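Long-range contacts in cellulosomal scaffoldin (Acetivibrio cellulolyticus, PDB 3ZUC), which binds crystalline cellulose through this family 3b carbohydrate-binding module, one piece of a cellulosome scaffold protein that probably also hydrolyses beta-1,4-glucosidic linkages: residues L43-T48 / D123-S128; F47-D52 / A83-E88; R27-G32 / N101-V106; N5-F10 / L147-E152; S66-G71 / A90-A95. All blocks are in the same frame, centred on the assembly; numbering follows the deposited sequence.

In the fold
From the N terminus, strand 6-12 opens interaction 4, closed by 147-152 near the C terminus, around the other four. Strand 24-30 begins interaction 3, closed by 101-106, and strand 42-47 interaction 1, closed at 123-128; these cross. Interaction 2 starts where interaction 1 leaves off, sharing F47, T48 and the calcium ion, and closes at 83-88. It crosses interaction 5, which joins 66-71 to 90-95 at the other end of strand 83-91, in its hairpin with strand 69-80. Interaction 5 lies within interactions 1 and 3, interaction 2 within 3. Interaction 3 builds one sheet, interactions 2 and 5 the other, interaction 1 fastens loop 123-128 to central strand 42-47, and interaction 4 joins both sheets.

Interaction 1: L43-T48 / D123-S128; sequences LHYYFT and DYSFNS. With CA (calcium ion), chain B; EDO (1,2-ethanediol), chain C.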
# COMPACT_ATOMS: atom_id res chain seq x y z
N LEU A 43 1.00 -0.32 -5.57
CA LEU A 43 -0.02 -0.25 -4.54
C LEU A 43 -0.17 1.20 -4.09
O LEU A 43 0.82 1.91 -4.02
CB LEU A 43 0.38 -1.08 -3.30
CG LEU A 43 0.83 -2.51 -3.58
CD1 LEU A 43 1.41 -3.15 -2.33
CD2 LEU A 43 -0.31 -3.34 -4.14
N HIS A 44 -1.39 1.63 -3.77
CA HIS A 44 -1.62 2.95 -3.19
C HIS A 44 -2.29 2.88 -1.82
O HIS A 44 -3.23 2.10 -1.60
CB HIS A 44 -2.54 3.83 -4.06
CG HIS A 44 -1.95 4.26 -5.35
ND1 HIS A 44 -2.67 5.01 -6.26
CD2 HIS A 44 -0.72 4.09 -5.87
CE1 HIS A 44 -1.90 5.26 -7.31
NE2 HIS A 44 -0.71 4.71 -7.10
N TYR A 45 -1.83 3.76 -0.95
CA TYR A 45 -2.43 4.03 0.36
C TYR A 45 -2.74 5.53 0.42
O TYR A 45 -1.82 6.35 0.30
CB TYR A 45 -1.49 3.62 1.48
CG TYR A 45 -2.09 3.77 2.86
CD1 TYR A 45 -2.01 4.96 3.57
CD2 TYR A 45 -2.77 2.71 3.46
CE1 TYR A 45 -2.58 5.10 4.83
CE2 TYR A 45 -3.34 2.83 4.71
CZ TYR A 45 -3.24 4.02 5.40
OH TYR A 45 -3.80 4.08 6.66
N TYR A 46 -4.01 5.88 0.57
CA TYR A 46 -4.50 7.26 0.51
C TYR A 46 -4.74 7.83 1.90
O TYR A 46 -5.30 7.16 2.78
CB TYR A 46 -5.83 7.28 -0.26
CG TYR A 46 -5.72 6.84 -1.69
CD1 TYR A 46 -5.37 7.75 -2.68
CD2 TYR A 46 -5.94 5.53 -2.08
CE1 TYR A 46 -5.24 7.39 -4.00
CE2 TYR A 46 -5.82 5.15 -3.40
CZ TYR A 46 -5.47 6.07 -4.37
OH TYR A 46 -5.37 5.67 -5.68
N PHE A 47 -4.35 9.09 2.09
CA PHE A 47 -4.42 9.68 3.41
C PHE A 47 -4.45 11.21 3.31
O PHE A 47 -4.19 11.78 2.25
CB PHE A 47 -3.23 9.20 4.27
CG PHE A 47 -1.86 9.60 3.76
CD1 PHE A 47 -1.24 8.90 2.73
CD2 PHE A 47 -1.17 10.67 4.33
CE1 PHE A 47 0.02 9.27 2.28
CE2 PHE A 47 0.08 11.04 3.89
CZ PHE A 47 0.69 10.33 2.86
N THR A 48 -4.74 11.84 4.44
CA THR A 48 -4.53 13.28 4.59
C THR A 48 -3.28 13.48 5.45
O THR A 48 -3.16 12.88 6.53
CB THR A 48 -5.72 14.02 5.20
OG1 THR A 48 -5.93 13.54 6.52
CG2 THR A 48 -6.97 13.83 4.37
N ASP A 123 -8.11 9.23 7.41
CA ASP A 123 -7.48 8.80 6.18
C ASP A 123 -8.34 7.81 5.42
O ASP A 123 -8.82 6.83 5.98
CB ASP A 123 -6.13 8.16 6.50
CG ASP A 123 -5.12 9.15 7.07
OD1 ASP A 123 -5.31 10.37 6.86
OD2 ASP A 123 -4.12 8.67 7.67
N TYR A 124 -8.48 8.03 4.12
CA TYR A 124 -9.31 7.19 3.26
C TYR A 124 -8.97 5.71 3.41
O TYR A 124 -9.87 4.87 3.49
CB TYR A 124 -9.12 7.63 1.80
CG TYR A 124 -9.89 6.87 0.76
CD1 TYR A 124 -9.35 5.76 0.12
CD2 TYR A 124 -11.12 7.32 0.36
CE1 TYR A 124 -10.04 5.10 -0.87
CE2 TYR A 124 -11.82 6.67 -0.63
CZ TYR A 124 -11.29 5.56 -1.24
OH TYR A 124 -12.02 4.92 -2.23
N SER A 125 -7.68 5.37 3.43
CA SER A 125 -7.27 3.97 3.46
C SER A 125 -7.14 3.35 4.86
O SER A 125 -6.90 2.15 4.96
CB SER A 125 -5.94 3.79 2.72
OG SER A 125 -6.03 4.12 1.35
N PHE A 126 -7.25 4.15 5.92
CA PHE A 126 -7.00 3.64 7.26
C PHE A 126 -8.11 2.72 7.74
O PHE A 126 -9.30 3.04 7.60
CB PHE A 126 -6.90 4.83 8.22
CG PHE A 126 -6.66 4.47 9.67
CD1 PHE A 126 -5.50 3.83 10.07
CD2 PHE A 126 -7.57 4.85 10.65
CE1 PHE A 126 -5.25 3.55 11.40
CE2 PHE A 126 -7.32 4.59 11.99
CZ PHE A 126 -6.17 3.94 12.37
N ASN A 127 -7.71 1.60 8.32
CA ASN A 127 -8.64 0.66 8.92
C ASN A 127 -8.39 0.66 10.43
O ASN A 127 -7.37 0.17 10.91
CB ASN A 127 -8.45 -0.72 8.31
CG ASN A 127 -9.52 -1.67 8.76
OD1 ASN A 127 -9.94 -1.61 9.91
ND2 ASN A 127 -9.99 -2.52 7.87
N SER A 128 -9.31 1.27 11.17
CA SER A 128 -9.10 1.44 12.60
C SER A 128 -9.33 0.13 13.40
O SER A 128 -8.96 0.07 14.57
CB SER A 128 -10.03 2.52 13.15
OG SER A 128 -11.35 2.04 13.16
CA CA B . -4.86 12.24 8.22
C1 EDO C . -4.43 8.10 -8.95
O1 EDO C . -4.08 6.73 -9.02
C2 EDO C . -4.94 8.45 -7.57
O2 EDO C . -6.08 7.64 -7.24
O HOH W 1 -3.45 6.10 8.20
O HOH W 2 -2.81 10.89 8.48
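The calcium site of this beta-sandwich module is where T48, just past the end of strand 42-47, meets D123 of loop 123-128. T48 grips the ion through O and OG1, D123 through OD1 (2.4 Å from the calcium); N119, D50, D122 and water 2 complete the shell. D123 OD1 also takes the N-H of T48 N at 2.9 Å from above the carboxylate plane, so one oxygen anchors both metal and backbone. Water 1 links D123 OD2 to Y45 OH, which has a further partner in N12. The type I turn from D123 to F126 brings up S125: its OG accepts from Y46 N (2.8 Å), its N donates to Y46 O (3.0 Å), and its CB lies over one face of the Y45 ring, 3.6 Å from the centroid. Y124 runs alongside Y46, CD1 3.9 Å from Y46 CB. Strand 42-47 pairs with strand 83-91 and, at H44, with strand 140-143; loop 123-128 takes over at Y46, and S125 OG also bonds K138 O.

Interaction 2: F47-D52 / A83-E88; sequences FTVDGD and ADQYLE. With CA (calcium ion), chain B.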
# COMPACT_ATOMS: atom_id res chain seq x y z
N PHE A 47 -4.35 9.09 2.09
CA PHE A 47 -4.42 9.68 3.41
C PHE A 47 -4.45 11.21 3.31
O PHE A 47 -4.19 11.78 2.25
CB PHE A 47 -3.23 9.20 4.27
CG PHE A 47 -1.86 9.60 3.76
CD1 PHE A 47 -1.24 8.90 2.73
CD2 PHE A 47 -1.17 10.67 4.33
CE1 PHE A 47 0.02 9.27 2.28
CE2 PHE A 47 0.08 11.04 3.89
CZ PHE A 47 0.69 10.33 2.86
N THR A 48 -4.74 11.84 4.44
CA THR A 48 -4.53 13.28 4.59
C THR A 48 -3.28 13.48 5.45
O THR A 48 -3.16 12.88 6.53
CB THR A 48 -5.72 14.02 5.20
OG1 THR A 48 -5.93 13.54 6.52
CG2 THR A 48 -6.97 13.83 4.37
N VAL A 49 -2.34 14.27 4.95
CA VAL A 49 -1.03 14.37 5.56
C VAL A 49 -1.00 15.08 6.91
O VAL A 49 -0.11 14.81 7.71
CB VAL A 49 -0.03 14.99 4.55
CG1 VAL A 49 -0.32 16.47 4.29
CG2 VAL A 49 1.42 14.78 4.95
N ASP A 50 -1.96 15.98 7.16
CA ASP A 50 -2.02 16.71 8.44
C ASP A 50 -0.71 17.46 8.71
O ASP A 50 -0.07 17.29 9.76
CB ASP A 50 -2.37 15.78 9.59
CG ASP A 50 -3.73 15.17 9.44
OD1 ASP A 50 -4.69 15.98 9.39
OD2 ASP A 50 -3.85 13.95 9.41
N GLY A 51 -0.34 18.33 7.76
CA GLY A 51 0.91 19.06 7.81
C GLY A 51 1.91 18.41 6.88
O GLY A 51 2.52 17.40 7.21
N ASP A 52 2.07 18.98 5.69
CA ASP A 52 2.92 18.40 4.66
C ASP A 52 4.39 18.57 5.07
O ASP A 52 4.82 19.64 5.50
CB ASP A 52 2.67 19.09 3.32
CG ASP A 52 3.32 18.40 2.12
OD1 ASP A 52 3.62 17.21 2.20
OD2 ASP A 52 3.49 19.09 1.07
N ALA A 83 -8.32 12.15 1.47
CA ALA A 83 -7.16 11.92 0.62
C ALA A 83 -6.64 13.23 0.02
O ALA A 83 -7.20 13.76 -0.94
CB ALA A 83 -7.52 10.94 -0.51
N ASP A 84 -5.53 13.72 0.58
CA ASP A 84 -4.76 14.77 -0.06
C ASP A 84 -3.43 14.27 -0.60
O ASP A 84 -2.80 14.99 -1.37
CB ASP A 84 -4.65 16.06 0.76
CG ASP A 84 -3.99 15.89 2.10
OD1 ASP A 84 -3.11 15.03 2.27
OD2 ASP A 84 -4.43 16.61 3.03
N GLN A 85 -3.04 13.03 -0.28
CA GLN A 85 -1.83 12.41 -0.79
C GLN A 85 -2.04 10.92 -0.90
O GLN A 85 -2.96 10.36 -0.30
CB GLN A 85 -0.62 12.65 0.14
CG GLN A 85 -0.30 14.11 0.33
CD GLN A 85 1.09 14.37 0.87
OE1 GLN A 85 1.96 13.49 0.86
NE2 GLN A 85 1.34 15.61 1.25
N TYR A 86 -1.15 10.26 -1.64
CA TYR A 86 -1.02 8.83 -1.56
C TYR A 86 0.43 8.41 -1.54
O TYR A 86 1.30 9.04 -2.14
CB TYR A 86 -1.79 8.10 -2.67
CG TYR A 86 -1.43 8.43 -4.11
CD1 TYR A 86 -2.07 9.46 -4.76
CD2 TYR A 86 -0.52 7.68 -4.83
CE1 TYR A 86 -1.82 9.73 -6.12
CE2 TYR A 86 -0.25 7.95 -6.17
CZ TYR A 86 -0.91 8.97 -6.81
OH TYR A 86 -0.68 9.23 -8.16
N LEU A 87 0.66 7.31 -0.83
CA LEU A 87 1.87 6.50 -0.95
C LEU A 87 1.69 5.57 -2.13
O LEU A 87 0.66 4.90 -2.23
CB LEU A 87 2.02 5.67 0.33
CG LEU A 87 3.02 4.52 0.28
CD1 LEU A 87 4.45 4.99 0.15
CD2 LEU A 87 2.84 3.61 1.48
N GLU A 88 2.69 5.50 -3.00
CA GLU A 88 2.74 4.53 -4.08
C GLU A 88 3.93 3.60 -3.84
O GLU A 88 5.07 4.05 -3.78
CB GLU A 88 2.88 5.21 -5.44
CG GLU A 88 2.94 4.22 -6.59
CD GLU A 88 2.78 4.91 -7.93
OE1 GLU A 88 1.64 5.24 -8.32
OE2 GLU A 88 3.80 5.16 -8.59
CA CA B . -4.86 12.24 8.22
O HOH W 3 -3.80 17.34 5.50
O HOH W 2 -2.81 10.89 8.48
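D84 holds CG between its backbone N and carbonyl carbon (chi1 60°), which sets CG on the side of the V49 loop; Q85 instead keeps CG beside its own N (chi1 -59°) and runs on extended to D52. D84 OD1 accepts from V49 N at 2.9 Å through its syn lone pair, while water 3 joins D84 OD2 to D50 N. The amide of Q85 reaches D52 in its own plane, NE2 2.9 Å from D52 OD1, but arrives steeply above the carboxylate, the two planes standing 89° apart; V49 CG1 packs on the same NE2 (3.6 Å). D84 and Q85 together face F47 as a classic beta bulge: F47 O accepts from both D84 N (2.9 Å) and Q85 N, and F47 N donates to Q85 O. Q85 CB lies over one face of the F47 ring, 4.2 Å from its centroid, and L87 N meets the edge of that ring. In the loop 48-52, D50 OD2 binds the calcium at 2.3 Å, V49 O bonds K112, and D52 OD2 forms a salt bridge with K75.

Interaction 3: R27-G32 / N101-V106; sequences RLTNTG and NTSIEV
L28 and I104 form the tightly bonded heart of an antiparallel pairing between strands 24-30 and 102-112, inner neighbours in one five-stranded sheet of the beta sandwich. They are a hydrogen-bonded pair: L28 N gives its hydrogen to I104 O at 2.8 Å in a nearly straight bond, and I104 N returns one to L28 O at 2.9 Å. Both side chains turn to the face that meets the opposite sheet, where I104 CG1 stands 4.2 Å from L28 CB. L28 also packs on F91 of that sheet and on L6 and V8 of the adjoining strand, and I104 on L38 and V64.

Further along, N30 N donates to T102 O at 2.9 Å, but the link from N101 N back to N30 O is bent and weak, so the pairing slackens at that end. There N30 OD1 accepts from G32 N, an Asx turn that leads the chain out of the strand. The other face, lined by R27, T29, S103 and E105, is polar and carries a bridging water, though T29 OG1 still meets S103 CB at 3.3 Å. The guanidinium of R27 forms a salt bridge with E9, and E105 OE1 bonds Y133. Between the two charges stands water 4, in the guanidinium plane, 3.0 Å from R27 NH1 and 3.1 Å from E105 OE2.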
# COMPACT_ATOMS: atom_id res chain seq x y z
N ARG A 27 -1.23 -7.98 1.98
CA ARG A 27 -1.01 -9.35 1.54
C ARG A 27 -1.56 -9.46 0.13
O ARG A 27 -2.73 -9.16 -0.11
CB ARG A 27 -1.66 -10.38 2.47
CG ARG A 27 -1.39 -11.82 2.01
CD ARG A 27 -1.58 -12.83 3.12
NE ARG A 27 -2.97 -12.89 3.53
CZ ARG A 27 -3.38 -13.50 4.63
NH1 ARG A 27 -2.49 -14.08 5.44
NH2 ARG A 27 -4.66 -13.53 4.91
N LEU A 28 -0.70 -9.87 -0.78
CA LEU A 28 -1.03 -9.98 -2.19
C LEU A 28 -1.08 -11.44 -2.56
O LEU A 28 -0.11 -12.16 -2.33
CB LEU A 28 0.03 -9.29 -3.04
CG LEU A 28 0.37 -7.85 -2.64
CD1 LEU A 28 1.44 -7.31 -3.58
CD2 LEU A 28 -0.85 -6.94 -2.55
N THR A 29 -2.18 -11.88 -3.16
CA THR A 29 -2.35 -13.28 -3.55
C THR A 29 -2.62 -13.39 -5.03
O THR A 29 -3.48 -12.70 -5.57
CB THR A 29 -3.52 -13.93 -2.78
OG1 THR A 29 -3.31 -13.81 -1.37
CG2 THR A 29 -3.66 -15.43 -3.12
N ASN A 30 -1.85 -14.24 -5.69
CA ASN A 30 -2.12 -14.58 -7.08
C ASN A 30 -3.19 -15.67 -7.10
O ASN A 30 -2.91 -16.80 -6.73
CB ASN A 30 -0.84 -15.05 -7.77
CG ASN A 30 -1.04 -15.36 -9.22
OD1 ASN A 30 -2.17 -15.42 -9.72
ND2 ASN A 30 0.05 -15.57 -9.92
N THR A 31 -4.41 -15.31 -7.48
CA THR A 31 -5.53 -16.24 -7.45
C THR A 31 -5.72 -16.96 -8.78
O THR A 31 -6.70 -17.67 -8.98
CB THR A 31 -6.84 -15.51 -7.09
OG1 THR A 31 -7.13 -14.53 -8.09
CG2 THR A 31 -6.72 -14.84 -5.75
N GLY A 32 -4.79 -16.75 -9.71
CA GLY A 32 -4.89 -17.35 -11.02
C GLY A 32 -3.83 -18.42 -11.23
O GLY A 32 -3.07 -18.79 -10.33
N ASN A 101 -1.44 -19.15 -7.18
CA ASN A 101 -1.94 -19.66 -5.92
C ASN A 101 -0.89 -19.52 -4.82
O ASN A 101 -0.65 -20.46 -4.06
CB ASN A 101 -2.36 -21.11 -6.10
CG ASN A 101 -3.25 -21.29 -7.30
OD1 ASN A 101 -4.29 -20.63 -7.40
ND2 ASN A 101 -2.83 -22.14 -8.23
N THR A 102 -0.23 -18.37 -4.79
CA THR A 102 0.69 -18.03 -3.69
C THR A 102 0.49 -16.61 -3.28
O THR A 102 -0.04 -15.80 -4.03
CB THR A 102 2.17 -18.26 -4.04
OG1 THR A 102 2.69 -17.27 -4.92
CG2 THR A 102 2.35 -19.59 -4.68
N SER A 103 0.95 -16.29 -2.08
CA SER A 103 0.81 -14.95 -1.56
C SER A 103 2.09 -14.46 -0.93
O SER A 103 2.93 -15.25 -0.47
CB SER A 103 -0.29 -14.91 -0.52
OG SER A 103 0.09 -15.64 0.62
N ILE A 104 2.23 -13.14 -0.91
CA ILE A 104 3.32 -12.49 -0.23
C ILE A 104 2.78 -11.34 0.62
O ILE A 104 1.80 -10.69 0.27
CB ILE A 104 4.38 -11.94 -1.19
CG1 ILE A 104 3.77 -10.97 -2.19
CG2 ILE A 104 5.13 -13.08 -1.87
CD1 ILE A 104 4.78 -10.13 -2.96
N GLU A 105 3.46 -11.08 1.72
CA GLU A 105 3.20 -9.91 2.54
C GLU A 105 4.17 -8.78 2.17
O GLU A 105 5.31 -9.03 1.77
CB GLU A 105 3.36 -10.24 4.04
CG GLU A 105 2.33 -11.26 4.55
CD GLU A 105 2.36 -11.52 6.06
OE1 GLU A 105 2.36 -10.56 6.85
OE2 GLU A 105 2.30 -12.70 6.45
N VAL A 106 3.70 -7.54 2.34
CA VAL A 106 4.52 -6.35 2.21
C VAL A 106 4.24 -5.50 3.44
O VAL A 106 3.13 -5.00 3.61
CB VAL A 106 4.17 -5.58 0.94
CG1 VAL A 106 5.02 -4.35 0.84
CG2 VAL A 106 4.38 -6.46 -0.29
O HOH W 4 0.38 -14.65 5.04

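Interaction 4: N5-F10 / L147-E152; sequences NLKVEF and LIWGIE. With EDO (1,2-ethanediol), chain C.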
# COMPACT_ATOMS: atom_id res chain seq x y z
N ASN A 5 -5.26 -11.33 -11.74
CA ASN A 5 -5.75 -12.11 -10.64
C ASN A 5 -4.94 -11.85 -9.40
O ASN A 5 -4.35 -12.78 -8.84
CB ASN A 5 -5.74 -13.61 -10.96
CG ASN A 5 -6.79 -14.02 -11.97
OD1 ASN A 5 -7.86 -13.44 -12.04
ND2 ASN A 5 -6.49 -15.04 -12.73
N LEU A 6 -4.92 -10.59 -8.97
CA LEU A 6 -4.22 -10.21 -7.76
C LEU A 6 -5.25 -9.79 -6.71
O LEU A 6 -5.91 -8.76 -6.86
CB LEU A 6 -3.25 -9.05 -8.03
CG LEU A 6 -2.28 -8.81 -6.88
CD1 LEU A 6 -1.25 -9.92 -6.85
CD2 LEU A 6 -1.64 -7.44 -6.99
N LYS A 7 -5.38 -10.60 -5.67
CA LYS A 7 -6.24 -10.27 -4.55
C LYS A 7 -5.41 -9.50 -3.52
O LYS A 7 -4.28 -9.89 -3.20
CB LYS A 7 -6.80 -11.56 -3.94
CG LYS A 7 -7.70 -11.36 -2.74
CD LYS A 7 -8.31 -12.67 -2.31
CE LYS A 7 -7.85 -13.06 -0.90
NZ LYS A 7 -8.39 -14.37 -0.42
N VAL A 8 -5.99 -8.43 -2.98
CA VAL A 8 -5.29 -7.55 -2.07
C VAL A 8 -6.01 -7.53 -0.74
O VAL A 8 -7.20 -7.24 -0.66
CB VAL A 8 -5.20 -6.12 -2.66
CG1 VAL A 8 -4.43 -5.22 -1.72
CG2 VAL A 8 -4.57 -6.15 -4.04
N GLU A 9 -5.29 -7.88 0.31
CA GLU A 9 -5.77 -7.77 1.67
C GLU A 9 -4.87 -6.77 2.41
O GLU A 9 -3.72 -6.52 2.00
CB GLU A 9 -5.71 -9.12 2.37
CG GLU A 9 -6.57 -10.20 1.78
CD GLU A 9 -6.14 -11.53 2.35
OE1 GLU A 9 -5.18 -12.12 1.83
OE2 GLU A 9 -6.69 -11.95 3.38
N PHE A 10 -5.36 -6.24 3.52
CA PHE A 10 -4.70 -5.13 4.15
C PHE A 10 -5.07 -5.04 5.63
O PHE A 10 -6.20 -5.38 6.01
CB PHE A 10 -5.15 -3.81 3.47
CG PHE A 10 -4.43 -2.59 4.01
CD1 PHE A 10 -3.15 -2.29 3.58
CD2 PHE A 10 -5.01 -1.80 4.98
CE1 PHE A 10 -2.45 -1.24 4.12
CE2 PHE A 10 -4.30 -0.73 5.51
CZ PHE A 10 -3.03 -0.49 5.07
N LEU A 147 -5.47 0.20 -13.09
CA LEU A 147 -6.11 -0.24 -11.85
C LEU A 147 -6.59 -1.68 -11.98
O LEU A 147 -7.26 -2.03 -12.96
CB LEU A 147 -7.28 0.69 -11.55
CG LEU A 147 -8.07 0.44 -10.27
CD1 LEU A 147 -7.25 0.79 -9.04
CD2 LEU A 147 -9.37 1.22 -10.28
N ILE A 148 -6.30 -2.49 -10.95
CA ILE A 148 -6.75 -3.87 -10.89
C ILE A 148 -7.41 -4.22 -9.55
O ILE A 148 -7.93 -5.33 -9.41
CB ILE A 148 -5.62 -4.88 -11.19
CG1 ILE A 148 -4.52 -4.84 -10.12
CG2 ILE A 148 -5.08 -4.67 -12.59
CD1 ILE A 148 -3.46 -5.91 -10.26
N TRP A 149 -7.46 -3.31 -8.59
CA TRP A 149 -8.07 -3.61 -7.29
C TRP A 149 -8.46 -2.32 -6.62
O TRP A 149 -7.63 -1.40 -6.53
CB TRP A 149 -7.07 -4.34 -6.36
CG TRP A 149 -7.65 -4.57 -5.00
CD1 TRP A 149 -7.67 -3.71 -3.94
CD2 TRP A 149 -8.40 -5.73 -4.58
NE1 TRP A 149 -8.39 -4.24 -2.91
CE2 TRP A 149 -8.84 -5.49 -3.27
CE3 TRP A 149 -8.73 -6.95 -5.19
CZ2 TRP A 149 -9.58 -6.43 -2.55
CZ3 TRP A 149 -9.45 -7.86 -4.48
CH2 TRP A 149 -9.87 -7.60 -3.17
N GLY A 150 -9.67 -2.27 -6.08
CA GLY A 150 -10.07 -1.23 -5.16
C GLY A 150 -10.75 -0.04 -5.83
O GLY A 150 -11.01 -0.02 -7.03
N ILE A 151 -11.05 0.95 -4.99
CA ILE A 151 -11.78 2.14 -5.39
C ILE A 151 -10.88 3.35 -5.13
O ILE A 151 -10.49 3.63 -3.99
CB ILE A 151 -13.07 2.31 -4.57
CG1 ILE A 151 -13.98 1.08 -4.68
CG2 ILE A 151 -13.78 3.59 -4.98
CD1 ILE A 151 -15.12 1.11 -3.66
N GLU A 152 -10.52 4.07 -6.19
CA GLU A 152 -9.77 5.30 -6.06
C GLU A 152 -10.68 6.38 -5.48
O GLU A 152 -11.85 6.47 -5.84
CB GLU A 152 -9.21 5.74 -7.41
CG GLU A 152 -8.16 4.80 -7.97
CD GLU A 152 -7.59 5.22 -9.30
OE1 GLU A 152 -8.33 5.78 -10.13
OE2 GLU A 152 -6.39 4.95 -9.53
C1 EDO C . -4.43 8.10 -8.95
O1 EDO C . -4.08 6.73 -9.02
C2 EDO C . -4.94 8.45 -7.57
O2 EDO C . -6.08 7.64 -7.24
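V8 sets CB and CG2 over one face of the W149 indole, the two side chains overlapping with opposite headings. V8 CB stands 3.5 Å from the centroid of the five-membered ring, only 2° off the ring normal, in a CH-pi contact, and V8 CG2 settles on W149 CG at 3.6 Å. W149 CG is anti to its backbone N (chi1 176°), which places CG toward strand 6-12. The six-membered ring spreads along the strand backbone: CZ2 comes 3.1 Å from V8 O, CE3 3.7 Å from L6 O, and CZ3 4.0 Å from K7 CA. V8 N is buried over the face of this six-membered ring and has no conventional hydrogen-bond partner. The polar edge of the indole is fixed elsewhere, NE1 bonding W136 O.

Next to this pair, L6 and I148 meet at a slant, I148 CD1 touching L6 CB at 3.9 Å. L6 and V8 pack on L28, and V8 also on F26 and A141, which makes the contact part of the shared core. Strand 6-12 belongs to one sheet and strand 146-149 to the rim of the other; their local axes diverge by 61° and approach to 7.4 Å. I148 and W149 both face A141 in a classic beta bulge, here placed at the edge of a face-to-face beta sandwich.

Interaction 5: S66-G71 / A90-A95; sequences SSNVTG and AFSSAA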
# COMPACT_ATOMS: atom_id res chain seq x y z
N SER A 66 13.04 -6.94 1.14
CA SER A 66 12.55 -5.61 1.46
C SER A 66 13.22 -4.53 0.63
O SER A 66 12.58 -3.51 0.33
CB SER A 66 12.68 -5.32 2.95
OG SER A 66 14.03 -5.22 3.32
N SER A 67 14.48 -4.71 0.24
CA SER A 67 15.16 -3.70 -0.56
C SER A 67 14.58 -3.56 -1.97
O SER A 67 14.85 -2.57 -2.65
CB SER A 67 16.67 -3.99 -0.67
OG SER A 67 16.91 -5.15 -1.42
N ASN A 68 13.77 -4.53 -2.38
CA ASN A 68 13.12 -4.50 -3.68
C ASN A 68 11.77 -3.78 -3.66
O ASN A 68 11.12 -3.69 -4.69
CB ASN A 68 12.95 -5.93 -4.19
CG ASN A 68 14.27 -6.59 -4.43
OD1 ASN A 68 15.17 -5.97 -5.00
ND2 ASN A 68 14.41 -7.83 -4.03
N VAL A 69 11.37 -3.28 -2.50
CA VAL A 69 10.07 -2.64 -2.32
C VAL A 69 10.31 -1.21 -1.88
O VAL A 69 10.93 -0.98 -0.84
CB VAL A 69 9.26 -3.38 -1.24
CG1 VAL A 69 7.90 -2.73 -1.06
CG2 VAL A 69 9.14 -4.86 -1.55
N THR A 70 9.87 -0.25 -2.68
CA THR A 70 10.11 1.16 -2.39
C THR A 70 8.82 1.96 -2.49
O THR A 70 7.83 1.51 -3.07
CB THR A 70 11.18 1.74 -3.32
OG1 THR A 70 10.77 1.56 -4.67
CG2 THR A 70 12.53 1.06 -3.09
N GLY A 71 8.84 3.16 -1.91
CA GLY A 71 7.67 3.99 -1.85
C GLY A 71 7.99 5.43 -2.18
O GLY A 71 9.06 5.95 -1.83
N ALA A 90 6.16 0.37 -5.11
CA ALA A 90 6.61 -0.30 -6.32
C ALA A 90 7.61 -1.41 -5.96
O ALA A 90 8.22 -1.41 -4.89
CB ALA A 90 7.29 0.70 -7.25
N PHE A 91 7.75 -2.34 -6.89
CA PHE A 91 8.64 -3.49 -6.78
C PHE A 91 9.68 -3.43 -7.90
O PHE A 91 9.33 -3.18 -9.05
CB PHE A 91 7.86 -4.79 -6.98
CG PHE A 91 6.83 -5.05 -5.92
CD1 PHE A 91 5.54 -4.59 -6.07
CD2 PHE A 91 7.15 -5.78 -4.79
CE1 PHE A 91 4.59 -4.85 -5.11
CE2 PHE A 91 6.20 -6.04 -3.82
CZ PHE A 91 4.92 -5.58 -3.98
N SER A 92 10.93 -3.71 -7.58
CA SER A 92 11.96 -3.81 -8.59
C SER A 92 11.90 -5.14 -9.34
O SER A 92 11.24 -6.08 -8.91
CB SER A 92 13.32 -3.69 -7.93
OG SER A 92 13.56 -4.89 -7.22
N SER A 93 12.65 -5.25 -10.43
CA SER A 93 12.71 -6.49 -11.18
C SER A 93 13.28 -7.66 -10.36
O SER A 93 12.96 -8.82 -10.63
CB SER A 93 13.55 -6.29 -12.44
OG SER A 93 14.88 -5.98 -12.10
N ALA A 94 14.12 -7.37 -9.37
CA ALA A 94 14.67 -8.41 -8.51
C ALA A 94 13.63 -9.03 -7.58
O ALA A 94 13.85 -10.12 -7.04
CB ALA A 94 15.87 -7.89 -7.73
N ALA A 95 12.49 -8.37 -7.39
CA ALA A 95 11.41 -8.96 -6.62
C ALA A 95 10.87 -10.23 -7.29
O ALA A 95 10.24 -11.06 -6.62
CB ALA A 95 10.28 -7.97 -6.43
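N68 and A90 give up the most surface to this contact, at the end of the beta hairpin formed by strands 69-80 and 83-91, whose outer strand, 69-80, edges one sheet of the sandwich. N68 ends a short 3-10 turn just before the first strand. Its CG lies beside the backbone N (chi1 -64°), which sets CG toward the second 3-10 turn, 93-95. There S92 OG donates to N68 OD1 at 2.9 Å from above the amide plane, well to the side of the carbonyl. A94 CB presses on the same oxygen at 3.4 Å, and A95 CB on N68 CB at 4.0 Å. The other end of the amide looks back to its own chain, ND2 bonding V64 O. The backbone of N68 adds a second grip on S92, N68 O accepting from S92 N in the carbonyl plane at 2.9 Å.

A90 is held by its main chain. It forms an antiparallel hydrogen-bonded pair with T70: A90 O takes the hydrogen of T70 N at 3.0 Å, and A90 N gives one to T70 O at 2.9 Å. Between these two anchors V69 and F91 form a non-hydrogen-bonded pair on the face turned to the core, where both also pack on V106 of the other sheet. Their side chains run next to each other with the same heading, and V69 CG2 rests 3.9 Å from F91 CE2.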